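Local coordinates for putative esterase/lipase/thioesterase (Silicibacter sp., PDB 2PBL), which probably hydrolyses ester or thioester bonds, as many alpha/beta-hydrolase fold enzymes do, though its natural substrate is not established, at residues Y73-D78 against N181-M186. Numbering follows the deposited sequence.
Sequences YWMAFD and NEKFKM
Tyr73, Trp74 and Met75 meet Phe184 and Lys183 where two excursions of the alpha/beta-hydrolase fold come together: the loop following strand 64-69, and the short helix 181-184. Tyr73 contributes its backbone: its O lies in the plane of the Phe184 ring, at the edge, 3.3 Å from CE1. Its side chain leads elsewhere, with OH hydrogen-bonded to Tyr8 O, and lies near, without touching, a possible catalytic triad of Ser137, His242 and Glu215. Trp74 gives a T-shaped pair, the edge of its six-membered ring directed at the face of Phe184 with the planes at 87°; Trp74 CE3 approaches Phe184 CZ to 3.7 Å. Beyond this pair, the Trp74 indole packs against helices 109-126 and 138-145 and meets His141 edge to face. Met75, a selenomethionine, has CG between the backbone N and the carbonyl carbon (chi1 64°), and its chain bends at chi3, which sets CE 3.6 Å from Phe184 CE1. The same methyl reaches Lys183 CD, while SE lies 3.9 Å from that carbon; the lysine chain, extended beyond CG, crosses the selenomethionine at about a right angle. An alanine in place of Phe184 would probably leave the Trp74 edge without its aromatic face and open a gap beside the Met75 methyl. Past the helix, Lys185 turns with positive phi, and Asn181 ties the turn together through both ends of its amide: OD1 accepts a hydrogen bond from Met186 N at 3.1 Å, and ND2 donates to Met186 O along a straight 180° bond, on a lone pair of that oxygen.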
# COMPACT_ATOMS: atom_id res chain seq x y z
N TYR A 73 -1.61 2.03 9.66
CA TYR A 73 -1.81 0.92 10.56
C TYR A 73 -3.27 0.50 10.54
O TYR A 73 -3.83 0.26 11.58
CB TYR A 73 -1.33 1.26 11.99
CG TYR A 73 0.18 1.10 12.25
CD1 TYR A 73 0.76 -0.16 12.25
CD2 TYR A 73 0.97 2.17 12.59
CE1 TYR A 73 2.09 -0.32 12.51
CE2 TYR A 73 2.31 2.02 12.85
CZ TYR A 73 2.86 0.77 12.83
OH TYR A 73 4.20 0.60 13.10
N TRP A 74 -3.91 0.56 9.37
CA TRP A 74 -5.31 0.14 9.23
C TRP A 74 -6.30 0.88 10.15
O TRP A 74 -7.41 0.40 10.39
CB TRP A 74 -5.40 -1.36 9.54
CG TRP A 74 -4.51 -2.30 8.81
CD1 TRP A 74 -4.70 -2.80 7.55
CD2 TRP A 74 -3.30 -2.89 9.29
NE1 TRP A 74 -3.69 -3.66 7.22
CE2 TRP A 74 -2.80 -3.72 8.27
CE3 TRP A 74 -2.57 -2.80 10.49
CZ2 TRP A 74 -1.64 -4.46 8.41
CZ3 TRP A 74 -1.43 -3.53 10.63
CH2 TRP A 74 -0.97 -4.35 9.60
N MSE A 75 -5.90 2.04 10.70
CA MSE A 75 -6.73 2.78 11.65
C MSE A 75 -6.83 4.30 11.40
O MSE A 75 -7.52 5.02 12.15
CB MSE A 75 -6.22 2.50 13.05
CG MSE A 75 -4.84 2.99 13.31
SE MSE A 75 -4.34 2.64 15.18
CE MSE A 75 -4.51 0.93 15.29
N ALA A 76 -6.17 4.79 10.34
CA ALA A 76 -6.18 6.22 10.01
C ALA A 76 -5.86 6.45 8.55
O ALA A 76 -5.38 5.57 7.88
CB ALA A 76 -5.16 7.00 10.89
N PHE A 77 -6.15 7.68 8.11
CA PHE A 77 -6.01 8.16 6.74
C PHE A 77 -7.05 7.53 5.82
O PHE A 77 -7.75 6.59 6.19
CB PHE A 77 -4.57 8.00 6.21
CG PHE A 77 -3.54 8.66 7.09
CD1 PHE A 77 -3.21 9.99 6.91
CD2 PHE A 77 -2.94 7.97 8.08
CE1 PHE A 77 -2.25 10.62 7.73
CE2 PHE A 77 -1.99 8.59 8.91
CZ PHE A 77 -1.67 9.92 8.73
N ASP A 78 -7.21 8.16 4.67
CA ASP A 78 -8.04 7.66 3.59
C ASP A 78 -7.25 7.97 2.32
O ASP A 78 -6.12 8.46 2.38
CB ASP A 78 -9.47 8.25 3.62
CG ASP A 78 -9.50 9.75 3.53
OD1 ASP A 78 -8.64 10.35 2.91
OD2 ASP A 78 -10.45 10.34 4.07
N ASN A 181 -3.41 -3.42 19.03
CA ASN A 181 -4.25 -4.62 18.99
C ASN A 181 -5.60 -4.48 19.74
O ASN A 181 -6.50 -5.32 19.57
CB ASN A 181 -3.55 -5.85 19.46
CG ASN A 181 -4.20 -7.11 18.91
OD1 ASN A 181 -4.63 -7.16 17.74
ND2 ASN A 181 -4.25 -8.15 19.71
N GLU A 182 -5.74 -3.40 20.51
CA GLU A 182 -7.00 -3.09 21.14
C GLU A 182 -7.97 -2.75 20.02
O GLU A 182 -9.19 -2.90 20.19
CB GLU A 182 -6.82 -1.92 22.11
CG GLU A 182 -5.93 -2.25 23.34
CD GLU A 182 -5.41 -0.99 24.12
OE1 GLU A 182 -5.62 0.17 23.66
OE2 GLU A 182 -4.75 -1.18 25.17
N LYS A 183 -7.45 -2.26 18.90
CA LYS A 183 -8.26 -1.97 17.72
C LYS A 183 -8.31 -3.14 16.72
O LYS A 183 -9.37 -3.41 16.16
CB LYS A 183 -7.78 -0.70 17.02
CG LYS A 183 -7.85 0.48 17.93
CD LYS A 183 -7.52 1.76 17.24
CE LYS A 183 -7.66 2.93 18.21
NZ LYS A 183 -7.28 4.18 17.53
N PHE A 184 -7.21 -3.83 16.51
CA PHE A 184 -7.22 -4.95 15.54
C PHE A 184 -8.02 -6.13 16.06
O PHE A 184 -8.73 -6.81 15.30
CB PHE A 184 -5.80 -5.41 15.21
CG PHE A 184 -4.86 -4.29 14.84
CD1 PHE A 184 -5.28 -3.25 14.04
CD2 PHE A 184 -3.54 -4.35 15.23
CE1 PHE A 184 -4.40 -2.26 13.69
CE2 PHE A 184 -2.65 -3.37 14.90
CZ PHE A 184 -3.09 -2.31 14.13
N LYS A 185 -7.89 -6.38 17.35
CA LYS A 185 -8.58 -7.45 18.07
C LYS A 185 -8.27 -8.83 17.51
O LYS A 185 -9.17 -9.66 17.36
CB LYS A 185 -10.10 -7.20 18.15
CG LYS A 185 -10.47 -5.87 18.86
CD LYS A 185 -11.96 -5.58 18.76
CE LYS A 185 -12.29 -4.11 19.13
NZ LYS A 185 -12.06 -3.79 20.58
N MSE A 186 -7.00 -9.06 17.20
CA MSE A 186 -6.53 -10.32 16.66
C MSE A 186 -6.01 -11.24 17.73
O MSE A 186 -5.43 -10.78 18.73
CB MSE A 186 -5.39 -10.10 15.70
CG MSE A 186 -5.80 -9.39 14.43
SE MSE A 186 -4.25 -9.32 13.23
CE MSE A 186 -3.03 -8.03 14.15